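Local coordinates for bacterioferritin (Mycobacterium smegmatis str. MC2 155, PDB 3BKN), which probably stores iron inside a ferritin-like shell of 24 subunits, binding ferrous iron at dinuclear sites and oxidising it with dioxygen to a ferric mineral core, and carries heme b, at residues S17-T20 with A21-Q24; Q152-S155 with R156-S160; L107-K111 with Q112-S116. All coordinates share one frame; numbering follows the deposited sequence.

Interaction 1: residues S17-T20 with A21-Q24; sequences SELT and AINQ. With ZN (zinc ion), chain M; HEM (protoporphyrin IX containing Fe), chain T.
L19 and I22 turn CG and CG1 alike, anti to the carbonyl carbon (chi1 -63° and -68°), and their side chains therefore run alongside each other in the same direction, one helical turn apart. L19 CD2 comes to 4.1 Å from I22 CD1, and the pair forms an apolar ridge against the heme: L19 CD2 lies 3.5 Å from the heme methyl CMC, and I22 CD1 3.7 Å from pyrrole carbon C2C. Branched hydrocarbon suits a place beside a flat porphyrin. E18 bends at chi2 (-73°) and sends its carboxylate to a different side of the helix, where E18 OE1 binds zinc at 2.0 Å. E51, H54 and E127 complete that metal site, while Q14 bonds E18 OE2 and would hold the carboxylate in its rotation. Helical bonds fix the spacing of these groups, among them I22 N to E18 O at 2.8 Å. A21, with the smallest side chain here, lets E51 and I93 pack close; Q24 reaches D90. Helix 5-34 thus serves two sites of the four-helix ferritin bundle, lending a carboxylate to the dinuclear centre and apolar side chains to the bacterioferritin heme pocket.

Interaction 2: residues Q152-S155 with R156-S160; sequences QCVS and RPPGS
A single ordered water joins S155 and G159 across the turn, accepting from both backbone amides: S155 N lies 3.0 Å from the water oxygen and G159 N 2.9 Å. Two N-H groups that face into the loop are thereby satisfied by one acceptor. The S155 hydroxyl closes the same turn directly. Its OG sits between the backbone N and the carbonyl carbon (chi1 58°), a position that swings it over the following residues, and S155 OG donates to P157 O at 2.9 Å. The approach is bent, with a C=O...donor angle of 134° and the oxygen well above the carbonyl plane. Serine fits here because its short arm can reach a backbone carbonyl two residues ahead.

Two prolines help shape the path of the chain. The peptide bond before P157 is cis, which folds the backbone back, and P158 N, near S155 O, has no hydrogen to offer; the serine hydroxyl and the water bridge the turn. Hydrocarbon fills the side beside them: the V154 and P158 side chains cross at a slant, with V154 CG2 4.0 Å from P158 CG. R156 leads its long chain out of the turn to other copies of the protein, where its NH2 bonds V154 O of a third subunit, and V154 O in turn accepts from R156 NH1 of yet another subunit.

This irregular tail follows the short helix 146-151. Within its own subunit S155 touches T38 and E39 at the start of helix 38-64, C153 rests on L40 and F37, and P158 packs on Q137 in helix 114-144 of the third subunit.

Interaction 3: residues L107-K111 with Q112-S116; sequences LCREK and QDATS
A Schellman motif ends helix 83-110 at Q112, and the next helix, 114-144, starts from the N-cap residue D113, making this a tight helix-to-helix turn of the ferritin bundle. C108 O takes the outer bond of the motif, from D113 N at 2.9 Å, and R109 O takes a weak inner one from Q112 N at 3.0 Å. Q112 adopts a positive phi (68°), the left-handed conformation that reverses the chain; glycine is common at this point, but here a glutamine occupies it, its first side-chain bond directed away from the preceding turn.

Small side chains line the inner face of the corner. C108 SG lies 4.1 Å from S116 CB, so the end of one helix meets the first turn of the other through compact groups, and V7 of helix 5-34 packs against both residues. On another side R109 runs extended from CG to NE and brings NH1 to 4.0 Å from A114 CB, an oblique approach. The guanidinium is held by salt bridges to E121 of its own chain and to E121 of a neighbouring subunit, which ties the corner into the assembly.

D113 carries the cap. Its CG is anti to the backbone N (chi1 -173°), which turns the carboxylate back over the opening turn of helix 114-144, where an acidic group probably gains from the helix dipole. S116 grips both oxygens from above the carboxylate plane: S116 N donates to D113 OD1 at 3.1 Å, and S116 OG to D113 OD2 at 2.7 Å.

Along the chain the order is interaction 1, interaction 3, interaction 2. Interaction 1 lies at mid-length of helix 5-34, its centre about 6 Å from that of the chain, whereas interactions 3 and 2 lie on opposite sides of that centre, their own centres about 47 Å apart. Interaction 3 joins helices 83-110 and 114-144 at one end of the bundle; interaction 2 follows helix 146-151 near the other. Interaction 1 is about 25 Å from interaction 3 and about 27 Å from interaction 2, centre to centre, with no touching atoms. Metal and heme chemistry thus sits in the buried middle, while both ends of the subunit offer side chains to neighbours in the 24-subunit shell.

Interaction 1: residues S17-T20 with A21-Q24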
loop_
_atom_site.group_PDB
_atom_site.type_symbol
_atom_site.label_atom_id
_atom_site.label_comp_id
_atom_site.label_asym_id
_atom_site.label_seq_id
_atom_site.Cartn_x
_atom_site.Cartn_y
_atom_site.Cartn_z
ATOM N N SER A 17 12.486 -34.833 39.720
ATOM C CA SER A 17 11.216 -34.127 40.048
ATOM C C SER A 17 10.534 -33.498 38.822
ATOM O O SER A 17 9.317 -33.666 38.657
ATOM C CB SER A 17 11.385 -33.045 41.116
ATOM O OG SER A 17 11.042 -33.536 42.387
ATOM N N GLU A 18 11.295 -32.800 37.968
ATOM C CA GLU A 18 10.698 -32.283 36.748
ATOM C C GLU A 18 10.182 -33.396 35.820
ATOM O O GLU A 18 9.109 -33.253 35.197
ATOM C CB GLU A 18 11.614 -31.377 35.928
ATOM C CG GLU A 18 12.396 -30.425 36.678
ATOM C CD GLU A 18 11.608 -29.280 37.243
ATOM O OE1 GLU A 18 10.465 -29.030 36.824
ATOM O OE2 GLU A 18 12.173 -28.591 38.106
ATOM N N LEU A 19 10.923 -34.480 35.675
ATOM C CA LEU A 19 10.466 -35.451 34.726
ATOM C C LEU A 19 9.190 -36.046 35.243
ATOM O O LEU A 19 8.343 -36.449 34.442
ATOM C CB LEU A 19 11.460 -36.549 34.471
ATOM C CG LEU A 19 12.730 -36.035 33.877
ATOM C CD1 LEU A 19 13.756 -37.116 34.032
ATOM C CD2 LEU A 19 12.534 -35.654 32.458
ATOM N N THR A 20 9.045 -36.096 36.571
ATOM C CA THR A 20 7.848 -36.652 37.183
ATOM C C THR A 20 6.727 -35.675 37.047
ATOM O O THR A 20 5.616 -36.079 36.717
ATOM C CB THR A 20 8.020 -36.925 38.666
ATOM O OG1 THR A 20 9.129 -37.811 38.880
ATOM C CG2 THR A 20 6.780 -37.571 39.191
ATOM N N ALA A 21 6.999 -34.399 37.305
ATOM C CA ALA A 21 5.985 -33.365 37.077
ATOM C C ALA A 21 5.500 -33.322 35.604
ATOM O O ALA A 21 4.316 -33.187 35.359
ATOM C CB ALA A 21 6.429 -31.993 37.565
ATOM N N ILE A 22 6.378 -33.489 34.622
ATOM C CA ILE A 22 5.900 -33.468 33.236
ATOM C C ILE A 22 4.780 -34.497 33.060
ATOM O O ILE A 22 3.712 -34.169 32.541
ATOM C CB ILE A 22 6.993 -33.823 32.242
ATOM C CG1 ILE A 22 8.037 -32.755 32.210
ATOM C CG2 ILE A 22 6.421 -34.094 30.811
ATOM C CD1 ILE A 22 9.329 -33.291 31.679
ATOM N N ASN A 23 5.045 -35.733 33.490
ATOM C CA ASN A 23 4.114 -36.815 33.308
ATOM C C ASN A 23 2.847 -36.562 34.121
ATOM O O ASN A 23 1.729 -36.740 33.615
ATOM C CB ASN A 23 4.790 -38.138 33.639
ATOM C CG ASN A 23 5.861 -38.534 32.583
ATOM O OD1 ASN A 23 6.396 -37.667 31.858
ATOM N ND2 ASN A 23 6.185 -39.832 32.507
ATOM N N GLN A 24 2.998 -36.067 35.354
ATOM C CA GLN A 24 1.822 -35.921 36.202
ATOM C C GLN A 24 0.874 -34.888 35.638
ATOM O O GLN A 24 -0.318 -35.183 35.462
ATOM C CB GLN A 24 2.176 -35.619 37.644
ATOM C CG GLN A 24 1.041 -35.985 38.607
ATOM C CD GLN A 24 1.484 -35.875 40.071
ATOM O OE1 GLN A 24 2.188 -36.771 40.595
ATOM N NE2 GLN A 24 1.096 -34.776 40.733
HETATM ZN ZN ZN M . 9.630 -27.391 37.491
HETATM C CHA HEM T . 6.933 -30.244 23.579
HETATM C CHB HEM T . 4.388 -34.115 25.074
HETATM C CHC HEM T . 8.142 -35.434 27.812
HETATM C CHD HEM T . 10.661 -31.492 26.478
HETATM C C1A HEM T . 5.866 -31.241 23.689
HETATM C C2A HEM T . 4.634 -31.138 22.916
HETATM C C3A HEM T . 3.886 -32.296 23.371
HETATM C C4A HEM T . 4.782 -32.912 24.349
HETATM C CMA HEM T . 2.526 -32.757 22.955
HETATM C CAA HEM T . 4.250 -30.102 21.901
HETATM C CBA HEM T . 5.472 -29.827 21.035
HETATM C CGA HEM T . 5.205 -29.981 19.556
HETATM O O1A HEM T . 5.159 -31.128 19.071
HETATM O O2A HEM T . 5.063 -28.951 18.868
HETATM C C1B HEM T . 5.201 -34.853 26.024
HETATM C C2B HEM T . 4.730 -36.101 26.628
HETATM C C3B HEM T . 5.904 -36.418 27.412
HETATM C C4B HEM T . 6.829 -35.429 27.190
HETATM C CMB HEM T . 3.426 -36.818 26.466
HETATM C CAB HEM T . 6.055 -37.588 28.292
HETATM C CBB HEM T . 6.253 -37.421 29.586
HETATM C C1C HEM T . 9.232 -34.482 27.695
HETATM C C2C HEM T . 10.498 -34.662 28.416
HETATM C C3C HEM T . 11.243 -33.496 28.010
HETATM C C4C HEM T . 10.340 -32.774 27.103
HETATM C CMC HEM T . 10.977 -35.731 29.341
HETATM C CAC HEM T . 12.612 -33.205 28.477
HETATM C CBC HEM T . 13.108 -32.019 28.277
HETATM C C1D HEM T . 9.809 -30.751 25.555
HETATM C C2D HEM T . 10.253 -29.518 24.936
HETATM C C3D HEM T . 9.115 -29.201 24.086
HETATM C C4D HEM T . 8.216 -30.209 24.303
HETATM C CMD HEM T . 11.555 -28.796 25.143
HETATM C CAD HEM T . 8.948 -28.018 23.186
HETATM C CBD HEM T . 9.340 -26.780 23.973
HETATM C CGD HEM T . 8.166 -25.874 24.229
HETATM O O1D HEM T . 7.884 -25.596 25.408
HETATM O O2D HEM T . 7.536 -25.429 23.259
HETATM N NA HEM T . 5.945 -32.278 24.534
HETATM N NB HEM T . 6.441 -34.480 26.358
HETATM N NC HEM T . 9.147 -33.387 26.939
HETATM N ND HEM T . 8.602 -31.166 25.160
HETATM FE FE HEM T . 7.523 -32.807 25.765
#

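Interaction 2: residues Q152-S155 with R156-S160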
loop_
_atom_site.group_PDB
_atom_site.type_symbol
_atom_site.label_atom_id
_atom_site.label_comp_id
_atom_site.label_asym_id
_atom_site.label_seq_id
_atom_site.Cartn_x
_atom_site.Cartn_y
_atom_site.Cartn_z
ATOM N N GLN A 152 -16.770 -23.394 35.689
ATOM C CA GLN A 152 -15.916 -22.364 35.121
ATOM C C GLN A 152 -14.756 -22.985 34.338
ATOM O O GLN A 152 -13.862 -22.275 33.841
ATOM C CB GLN A 152 -15.362 -21.435 36.189
ATOM C CG GLN A 152 -16.358 -20.906 37.211
ATOM C CD GLN A 152 -17.598 -20.349 36.603
ATOM O OE1 GLN A 152 -17.517 -19.485 35.741
ATOM N NE2 GLN A 152 -18.768 -20.844 37.036
ATOM N N CYS A 153 -14.747 -24.305 34.244
ATOM C CA CYS A 153 -13.666 -25.004 33.610
ATOM C C CYS A 153 -14.086 -25.603 32.277
ATOM O O CYS A 153 -13.280 -26.243 31.617
ATOM C CB CYS A 153 -13.185 -26.101 34.536
ATOM S SG CYS A 153 -12.426 -25.471 35.978
ATOM N N VAL A 154 -15.356 -25.429 31.902
ATOM C CA VAL A 154 -15.880 -25.951 30.646
ATOM C C VAL A 154 -16.125 -24.766 29.728
ATOM O O VAL A 154 -16.202 -23.614 30.181
ATOM C CB VAL A 154 -17.180 -26.786 30.846
ATOM C CG1 VAL A 154 -16.941 -27.877 31.861
ATOM C CG2 VAL A 154 -18.332 -25.937 31.316
ATOM N N SER A 155 -16.233 -25.030 28.435
ATOM C CA SER A 155 -16.539 -23.960 27.499
ATOM C C SER A 155 -18.059 -23.767 27.311
ATOM O O SER A 155 -18.870 -24.531 27.846
ATOM C CB SER A 155 -15.862 -24.254 26.182
ATOM O OG SER A 155 -16.309 -25.504 25.728
ATOM N N ARG A 156 -18.441 -22.715 26.586
ATOM C CA ARG A 156 -19.828 -22.501 26.218
ATOM C C ARG A 156 -20.049 -22.762 24.705
ATOM O O ARG A 156 -19.628 -21.991 23.873
ATOM C CB ARG A 156 -20.254 -21.092 26.623
ATOM C CG ARG A 156 -20.086 -20.842 28.145
ATOM C CD ARG A 156 -20.505 -19.388 28.595
ATOM N NE ARG A 156 -21.971 -19.154 28.539
ATOM C CZ ARG A 156 -22.811 -19.182 29.592
ATOM N NH1 ARG A 156 -22.391 -19.430 30.847
ATOM N NH2 ARG A 156 -24.102 -18.958 29.386
ATOM N N PRO A 157 -20.693 -23.874 24.338
ATOM C CA PRO A 157 -21.231 -25.000 25.114
ATOM C C PRO A 157 -20.103 -25.992 25.485
ATOM O O PRO A 157 -19.020 -25.946 24.888
ATOM C CB PRO A 157 -22.208 -25.624 24.136
ATOM C CG PRO A 157 -21.609 -25.351 22.763
ATOM C CD PRO A 157 -20.899 -24.041 22.879
ATOM N N PRO A 158 -20.302 -26.832 26.505
ATOM C CA PRO A 158 -19.178 -27.710 26.880
ATOM C C PRO A 158 -18.676 -28.625 25.746
ATOM O O PRO A 158 -19.470 -29.230 25.027
ATOM C CB PRO A 158 -19.746 -28.524 28.047
ATOM C CG PRO A 158 -20.821 -27.623 28.636
ATOM C CD PRO A 158 -21.447 -26.978 27.420
ATOM N N GLY A 159 -17.367 -28.698 25.569
ATOM C CA GLY A 159 -16.785 -29.565 24.569
ATOM C C GLY A 159 -16.338 -30.880 25.178
ATOM O O GLY A 159 -16.906 -31.352 26.170
ATOM N N SER A 160 -15.307 -31.477 24.582
ATOM C CA SER A 160 -14.831 -32.820 24.934
ATOM C C SER A 160 -13.366 -32.905 24.496
ATOM O O SER A 160 -12.833 -31.914 24.068
ATOM C CB SER A 160 -15.676 -33.874 24.216
ATOM O OG SER A 160 -15.793 -33.584 22.821
HETATM O O HOH W 1 -15.653 -27.937 27.781
#

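Interaction 3: residues L107-K111 with Q112-S116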
loop_
_atom_site.group_PDB
_atom_site.type_symbol
_atom_site.label_atom_id
_atom_site.label_comp_id
_atom_site.label_asym_id
_atom_site.label_seq_id
_atom_site.Cartn_x
_atom_site.Cartn_y
_atom_site.Cartn_z
ATOM N N LEU A 107 23.123 -24.571 49.390
ATOM C CA LEU A 107 24.243 -25.496 49.161
ATOM C C LEU A 107 25.097 -25.142 47.946
ATOM O O LEU A 107 26.335 -25.143 48.036
ATOM C CB LEU A 107 23.763 -26.934 49.082
ATOM C CG LEU A 107 24.814 -28.022 48.910
ATOM C CD1 LEU A 107 24.587 -29.100 49.942
ATOM C CD2 LEU A 107 24.728 -28.594 47.479
ATOM N N CYS A 108 24.457 -24.853 46.811
ATOM C CA CYS A 108 25.189 -24.378 45.641
ATOM C C CYS A 108 26.077 -23.171 45.910
ATOM O O CYS A 108 27.187 -23.107 45.437
ATOM C CB CYS A 108 24.220 -24.006 44.544
ATOM S SG CYS A 108 23.429 -25.399 43.793
ATOM N N ARG A 109 25.579 -22.204 46.657
ATOM C CA ARG A 109 26.323 -20.988 46.897
ATOM C C ARG A 109 27.470 -21.223 47.847
ATOM O O ARG A 109 28.493 -20.563 47.696
ATOM C CB ARG A 109 25.409 -19.854 47.364
ATOM C CG ARG A 109 24.662 -19.235 46.212
ATOM C CD ARG A 109 23.651 -18.213 46.649
ATOM N NE ARG A 109 22.864 -17.651 45.541
ATOM C CZ ARG A 109 23.358 -16.773 44.660
ATOM N NH1 ARG A 109 24.636 -16.404 44.731
ATOM N NH2 ARG A 109 22.587 -16.279 43.698
ATOM N N GLU A 110 27.317 -22.163 48.796
ATOM C CA GLU A 110 28.385 -22.542 49.719
ATOM C C GLU A 110 29.477 -23.231 48.899
ATOM O O GLU A 110 30.646 -22.960 49.059
ATOM C CB GLU A 110 27.806 -23.391 50.881
ATOM C CG GLU A 110 28.787 -24.020 51.916
ATOM C CD GLU A 110 28.150 -25.227 52.696
ATOM O OE1 GLU A 110 27.336 -26.002 52.114
ATOM O OE2 GLU A 110 28.463 -25.415 53.906
ATOM N N LYS A 111 29.056 -24.080 47.981
ATOM C CA LYS A 111 29.933 -24.756 47.050
ATOM C C LYS A 111 30.540 -23.819 46.049
ATOM O O LYS A 111 31.367 -24.236 45.238
ATOM C CB LYS A 111 29.150 -25.836 46.303
ATOM C CG LYS A 111 28.787 -27.025 47.182
ATOM C CD LYS A 111 29.998 -27.648 47.892
ATOM C CE LYS A 111 29.528 -27.954 49.282
ATOM N NZ LYS A 111 30.310 -28.963 49.982
ATOM N N GLN A 112 30.136 -22.557 46.096
ATOM C CA GLN A 112 30.679 -21.534 45.171
ATOM C C GLN A 112 30.280 -21.744 43.711
ATOM O O GLN A 112 30.973 -21.278 42.818
ATOM C CB GLN A 112 32.214 -21.362 45.323
ATOM C CG GLN A 112 32.527 -21.079 46.760
ATOM C CD GLN A 112 33.842 -20.422 47.040
ATOM O OE1 GLN A 112 34.761 -20.366 46.202
ATOM N NE2 GLN A 112 33.955 -19.922 48.265
ATOM N N ASP A 113 29.155 -22.422 43.488
ATOM C CA ASP A 113 28.571 -22.555 42.177
ATOM C C ASP A 113 27.325 -21.651 42.043
ATOM O O ASP A 113 26.181 -22.113 42.044
ATOM C CB ASP A 113 28.256 -24.017 41.959
ATOM C CG ASP A 113 27.780 -24.321 40.557
ATOM O OD1 ASP A 113 27.547 -23.429 39.714
ATOM O OD2 ASP A 113 27.593 -25.511 40.293
ATOM N N ALA A 114 27.568 -20.351 41.919
ATOM C CA ALA A 114 26.490 -19.348 41.812
ATOM C C ALA A 114 25.628 -19.511 40.565
ATOM O O ALA A 114 24.457 -19.237 40.619
ATOM C CB ALA A 114 27.029 -17.931 41.873
ATOM N N THR A 115 26.199 -19.959 39.453
ATOM C CA THR A 115 25.418 -20.150 38.246
ATOM C C THR A 115 24.351 -21.238 38.468
ATOM O O THR A 115 23.168 -21.016 38.146
ATOM C CB THR A 115 26.252 -20.515 36.971
ATOM O OG1 THR A 115 27.325 -19.588 36.772
ATOM C CG2 THR A 115 25.364 -20.492 35.736
ATOM N N SER A 116 24.745 -22.390 39.025
ATOM C CA SER A 116 23.783 -23.416 39.348
ATOM C C SER A 116 22.738 -22.896 40.321
ATOM O O SER A 116 21.580 -23.259 40.228
ATOM C CB SER A 116 24.498 -24.622 39.914
ATOM O OG SER A 116 25.300 -25.195 38.913
#